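Local coordinates for protein alkaline phosphatase (Thermus thermophilus, PDB 7KWD) that probably hydrolyses phosphate monoesters at alkaline pH, working as a homodimer whose active sites carry zinc and magnesium ions, at residues A[148-152]-A[267-271]; A[280-285]-A[345-350]. All coordinates share one frame; numbering follows the deposited sequence.

Contact 1 of 2, residues A[148-152]-A[267-271]; sequences TPASF and LQVEA. With MG (magnesium ion), chain D.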
loop_
_atom_site.group_PDB
_atom_site.type_symbol
_atom_site.label_atom_id
_atom_site.label_comp_id
_atom_site.label_asym_id
_atom_site.label_seq_id
_atom_site.Cartn_x
_atom_site.Cartn_y
_atom_site.Cartn_z
ATOM N N THR A 148 5.282 -13.351 16.838
ATOM C CA THR A 148 4.147 -12.472 17.094
ATOM C C THR A 148 3.430 -12.865 18.372
ATOM O O THR A 148 3.213 -11.997 19.236
ATOM C CB THR A 148 3.214 -12.471 15.883
ATOM O OG1 THR A 148 3.920 -11.961 14.744
ATOM C CG2 THR A 148 2.020 -11.602 16.175
ATOM N N PRO A 149 3.048 -14.117 18.577
ATOM C CA PRO A 149 2.479 -14.498 19.882
ATOM C C PRO A 149 3.476 -14.357 21.001
ATOM O O PRO A 149 3.135 -13.866 22.098
ATOM C CB PRO A 149 2.055 -15.971 19.675
ATOM C CG PRO A 149 2.780 -16.429 18.456
ATOM C CD PRO A 149 2.977 -15.199 17.586
ATOM N N ALA A 150 4.734 -14.754 20.748
ATOM C CA ALA A 150 5.676 -14.806 21.858
ATOM C C ALA A 150 5.981 -13.410 22.373
ATOM O O ALA A 150 6.160 -13.212 23.585
ATOM C CB ALA A 150 6.950 -15.534 21.444
ATOM N N SER A 151 6.037 -12.418 21.469
ATOM C CA SER A 151 6.391 -11.071 21.892
ATOM C C SER A 151 5.351 -10.489 22.828
ATOM O O SER A 151 5.617 -9.477 23.474
ATOM C CB SER A 151 6.535 -10.159 20.679
ATOM O OG SER A 151 5.240 -9.934 20.100
ATOM N N PHE A 152 4.157 -11.095 22.897
ATOM C CA PHE A 152 3.135 -10.585 23.780
ATOM C C PHE A 152 3.239 -11.116 25.193
ATOM O O PHE A 152 2.639 -10.515 26.091
ATOM C CB PHE A 152 1.732 -10.897 23.260
ATOM C CG PHE A 152 1.228 -9.878 22.280
ATOM C CD1 PHE A 152 2.047 -9.412 21.277
ATOM C CD2 PHE A 152 -0.036 -9.371 22.388
ATOM C CE1 PHE A 152 1.601 -8.461 20.373
ATOM C CE2 PHE A 152 -0.489 -8.413 21.504
ATOM C CZ PHE A 152 0.315 -7.969 20.494
ATOM N N LEU A 267 -6.762 -12.237 24.205
ATOM C CA LEU A 267 -6.531 -13.228 23.176
ATOM C C LEU A 267 -5.792 -12.550 22.044
ATOM O O LEU A 267 -6.172 -11.458 21.615
ATOM C CB LEU A 267 -7.855 -13.808 22.681
ATOM C CG LEU A 267 -7.903 -14.577 21.372
ATOM C CD1 LEU A 267 -7.005 -15.805 21.547
ATOM C CD2 LEU A 267 -9.350 -14.982 21.019
ATOM N N GLN A 268 -4.727 -13.176 21.573
ATOM C CA GLN A 268 -4.139 -12.826 20.295
ATOM C C GLN A 268 -4.503 -13.924 19.301
ATOM O O GLN A 268 -4.318 -15.117 19.581
ATOM C CB GLN A 268 -2.621 -12.676 20.376
ATOM C CG GLN A 268 -2.025 -12.146 19.054
ATOM C CD GLN A 268 -0.516 -12.307 18.926
ATOM O OE1 GLN A 268 -0.031 -13.242 18.299
ATOM N NE2 GLN A 268 0.232 -11.355 19.477
ATOM N N VAL A 269 -5.087 -13.535 18.182
ATOM C CA VAL A 269 -5.274 -14.412 17.035
ATOM C C VAL A 269 -4.348 -13.905 15.960
ATOM O O VAL A 269 -4.373 -12.711 15.652
ATOM C CB VAL A 269 -6.729 -14.397 16.534
ATOM C CG1 VAL A 269 -6.900 -15.361 15.346
ATOM C CG2 VAL A 269 -7.673 -14.723 17.681
ATOM N N GLU A 270 -3.550 -14.799 15.373
ATOM C CA GLU A 270 -2.615 -14.408 14.334
ATOM C C GLU A 270 -2.881 -15.159 13.043
ATOM O O GLU A 270 -2.847 -16.400 13.016
ATOM C CB GLU A 270 -1.151 -14.632 14.726
ATOM C CG GLU A 270 -0.248 -13.768 13.797
ATOM C CD GLU A 270 1.150 -14.285 13.730
ATOM O OE1 GLU A 270 1.402 -15.358 14.329
ATOM O OE2 GLU A 270 1.966 -13.616 13.100
ATOM N N ALA A 271 -3.172 -14.412 11.984
ATOM C CA ALA A 271 -3.128 -14.938 10.624
ATOM C C ALA A 271 -1.697 -14.718 10.179
ATOM O O ALA A 271 -1.369 -13.765 9.476
ATOM C CB ALA A 271 -4.130 -14.238 9.722
HETATM MG MG MG D . 3.986 -13.470 12.916
HETATM O O HOH W 1 4.295 -14.997 14.357
HETATM O O HOH W 2 5.936 -13.355 12.862
HETATM O O HOH W 3 4.120 -14.571 10.871
#

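Contact 2 of 2, residues A[280-285]-A[345-350]; sequences LNDAGA and QRASFE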
loop_
_atom_site.group_PDB
_atom_site.type_symbol
_atom_site.label_atom_id
_atom_site.label_comp_id
_atom_site.label_asym_id
_atom_site.label_seq_id
_atom_site.Cartn_x
_atom_site.Cartn_y
_atom_site.Cartn_z
ATOM N N LEU A 280 6.904 -15.837 -0.291
ATOM C CA LEU A 280 7.012 -16.695 -1.470
ATOM C C LEU A 280 6.667 -15.969 -2.778
ATOM O O LEU A 280 7.025 -16.458 -3.852
ATOM C CB LEU A 280 6.084 -17.901 -1.361
ATOM C CG LEU A 280 6.086 -18.658 -0.044
ATOM C CD1 LEU A 280 5.152 -19.815 -0.100
ATOM C CD2 LEU A 280 7.471 -19.116 0.273
ATOM N N ASN A 281 5.977 -14.836 -2.713
ATOM C CA ASN A 281 5.420 -14.158 -3.890
ATOM C C ASN A 281 4.321 -15.018 -4.504
ATOM O O ASN A 281 4.234 -15.126 -5.725
ATOM C CB ASN A 281 6.469 -13.846 -4.950
ATOM C CG ASN A 281 7.324 -12.636 -4.626
ATOM O OD1 ASN A 281 8.016 -12.159 -5.508
ATOM N ND2 ASN A 281 7.306 -12.164 -3.369
ATOM N N ASP A 282 3.524 -15.659 -3.660
ATOM C CA ASP A 282 2.454 -16.557 -4.071
ATOM C C ASP A 282 1.105 -15.900 -3.762
ATOM O O ASP A 282 0.528 -16.069 -2.682
ATOM C CB ASP A 282 2.599 -17.892 -3.368
ATOM C CG ASP A 282 1.545 -18.891 -3.794
ATOM O OD1 ASP A 282 0.549 -18.488 -4.451
ATOM O OD2 ASP A 282 1.701 -20.085 -3.454
ATOM N N ALA A 283 0.573 -15.185 -4.759
ATOM C CA ALA A 283 -0.670 -14.449 -4.560
ATOM C C ALA A 283 -1.838 -15.347 -4.177
ATOM O O ALA A 283 -2.737 -14.929 -3.425
ATOM C CB ALA A 283 -0.993 -13.655 -5.836
ATOM N N GLY A 284 -1.857 -16.579 -4.687
ATOM C CA GLY A 284 -2.971 -17.466 -4.375
ATOM C C GLY A 284 -2.921 -17.957 -2.940
ATOM O O GLY A 284 -3.958 -18.117 -2.289
ATOM N N ALA A 285 -1.724 -18.216 -2.428
ATOM C CA ALA A 285 -1.637 -18.584 -1.022
ATOM C C ALA A 285 -1.997 -17.400 -0.110
ATOM O O ALA A 285 -2.718 -17.568 0.881
ATOM C CB ALA A 285 -0.243 -19.114 -0.698
ATOM N N GLN A 345 -6.121 -22.129 -8.740
ATOM C CA GLN A 345 -5.006 -22.570 -7.904
ATOM C C GLN A 345 -5.481 -23.540 -6.831
ATOM O O GLN A 345 -6.582 -23.420 -6.297
ATOM C CB GLN A 345 -4.300 -21.371 -7.285
ATOM C CG GLN A 345 -3.652 -20.517 -8.339
ATOM C CD GLN A 345 -2.630 -19.594 -7.775
ATOM O OE1 GLN A 345 -2.322 -19.659 -6.602
ATOM N NE2 GLN A 345 -2.073 -18.737 -8.616
ATOM N N ARG A 346 -4.648 -24.551 -6.561
ATOM C CA ARG A 346 -5.001 -25.629 -5.653
ATOM C C ARG A 346 -3.897 -25.937 -4.640
ATOM O O ARG A 346 -4.101 -26.806 -3.778
ATOM C CB ARG A 346 -5.340 -26.920 -6.432
ATOM C CG ARG A 346 -6.618 -26.863 -7.277
ATOM C CD ARG A 346 -7.872 -26.904 -6.416
ATOM N NE ARG A 346 -9.061 -26.769 -7.239
ATOM C CZ ARG A 346 -9.583 -25.612 -7.627
ATOM N NH1 ARG A 346 -9.033 -24.458 -7.256
ATOM N NH2 ARG A 346 -10.675 -25.608 -8.373
ATOM N N ALA A 347 -2.745 -25.269 -4.713
ATOM C CA ALA A 347 -1.709 -25.473 -3.704
ATOM C C ALA A 347 -0.746 -24.287 -3.720
ATOM O O ALA A 347 -0.696 -23.500 -4.673
ATOM C CB ALA A 347 -0.944 -26.791 -3.940
ATOM N N SER A 348 0.007 -24.163 -2.633
ATOM C CA SER A 348 1.024 -23.133 -2.516
ATOM C C SER A 348 2.346 -23.581 -3.137
ATOM O O SER A 348 2.587 -24.763 -3.351
ATOM C CB SER A 348 1.265 -22.823 -1.041
ATOM O OG SER A 348 1.800 -23.977 -0.382
ATOM N N PHE A 349 3.227 -22.609 -3.383
ATOM C CA PHE A 349 4.603 -22.913 -3.770
ATOM C C PHE A 349 5.283 -23.831 -2.753
ATOM O O PHE A 349 6.141 -24.635 -3.119
ATOM C CB PHE A 349 5.400 -21.614 -3.901
ATOM C CG PHE A 349 5.102 -20.806 -5.152
ATOM C CD1 PHE A 349 4.569 -21.397 -6.283
ATOM C CD2 PHE A 349 5.390 -19.447 -5.193
ATOM C CE1 PHE A 349 4.334 -20.649 -7.420
ATOM C CE2 PHE A 349 5.144 -18.702 -6.319
ATOM C CZ PHE A 349 4.625 -19.307 -7.440
ATOM N N GLU A 350 4.945 -23.686 -1.473
ATOM C CA GLU A 350 5.569 -24.480 -0.416
ATOM C C GLU A 350 5.209 -25.940 -0.561
ATOM O O GLU A 350 6.051 -26.827 -0.372
ATOM C CB GLU A 350 5.127 -23.949 0.949
ATOM C CG GLU A 350 5.434 -24.853 2.138
ATOM C CD GLU A 350 4.973 -24.238 3.466
ATOM O OE1 GLU A 350 3.911 -24.649 3.986
ATOM O OE2 GLU A 350 5.665 -23.333 3.981
HETATM O O HOH W 4 0.254 -17.496 -6.915
#

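Contact 1 of 2, residues A[148-152]-A[267-271]
Thr148 and Glu270 meet through a magnesium ion that each binds by one side-chain oxygen. Thr148 OG1 lies 2.4 Å from the magnesium, and Glu270 OE2 approaches it to 2.0 Å. Glu270 spans the gap from strand to metal because its chain is extended and its CG points opposite the backbone N (chi1 -161°). Asp47 and three waters complete the six-fold shell, hard oxygen ligands being what magnesium prefers. One metal water also bridges the segments: it accepts from Thr148 N and donates to Glu270 OE1 at 2.9 Å. That second carboxylate oxygen is further held by the hydroxyl of Thr140, which steadies the rotation of the group. This is the magnesium site of the alkaline phosphatase fold, built where helix 147-153 packs nearly antiparallel against strand 265-271 of the central sheet.

Direct hydrogen bonding falls to Gln268, whose NE2 donates to Thr148 O at 3.1 Å, with a nearly straight angle of 165°. The donor stands above the carbonyl plane, while Ser151 OG reaches the same oxygen from the opposite face, so this buried acceptor is gripped twice. Gln268 NE2 also sits 3.1 Å above the plane of the Phe152 ring, over its centre, the amide upright on that face. A leucine in place of Gln268 would probably leave Thr148 O without the donor from the strand and the Phe152 face without the amide nitrogen that covers its centre.

Van der Waals contacts fill the remainder. Gln268 OE1 lies 3.4 Å from Thr148 CG2, and also rests against Pro149, whose ring nitrogen has no hydrogen to offer. Pro149 CD borders Glu270 OE1.

Contact 2 of 2, residues A[280-285]-A[345-350]
Asp282 and Phe349 form the tight heart of the contact. Phe349 N donates to Asp282 OD2 at 3.0 Å, met nearly along the C-O axis. The carboxylate also lies over one face of the Phe349 ring, offset toward the rim, and Asp282 CB packs 3.7 Å from Phe349 CD2. The ring's edge receives Leu280 O in its plane, an oxygen set against slightly positive aromatic hydrogens. Here helix 273-280 ends in a Schellman motif, with Asn281 at positive phi, and Asp282 follows at once as N-cap of helix 283-306. A chi1 of -178° swings the Asp282 carboxylate away from its own N, and OD1 takes Ala285 N at 3.1 Å and, weakly, Gly284 N. Small residues suit the neighbouring seam: Ala285 CB meets Ser348 CB at 4.0 Å, and Ser348 caps helix 349-356 through its own hydroxyl, which also bonds to Asp236.

The Gln345 side is wetter. Although Gln345 OE1 comes within 3.2 Å of Gly284 CA, a spot where any side chain on the glycine would collide with it, the link to Asp282 runs through a water that donates to Asp282 OD1 at 2.7 Å and accepts from Gln345 NE2. At the other end, the partly exposed Leu280 only brushes Glu350, CD1 lying 4.1 Å from Glu350 N, while the Glu350 carboxylate turns to Arg273.

Lys373 forms a salt bridge with Asp282 OD2 and hydrogen bonds with Gln345 OE1 and Ala347 O. One buried carboxylate thus serves the starts of two helices and a lysine, surroundings likely to favour its negative charge.

The two contacts lie in series along the chain, their centres 24 Å apart and their nearest atoms about 9 Å apart, so they do not touch. Strand 265-271, which supplies one side of contact 1, leads into helix 273-280, and this helix runs out in contact 2. On the way it provides Asp275 and His279, ligands of a zinc ion that His433 also binds. Contact 1 belongs to the metal centre itself: the Thr148 side chain is about 4 Å from that of Ser95, the predicted phosphoserine nucleophile. Contact 2 stands further back, the Leu280 side chain about 10 Å from a zinc ion.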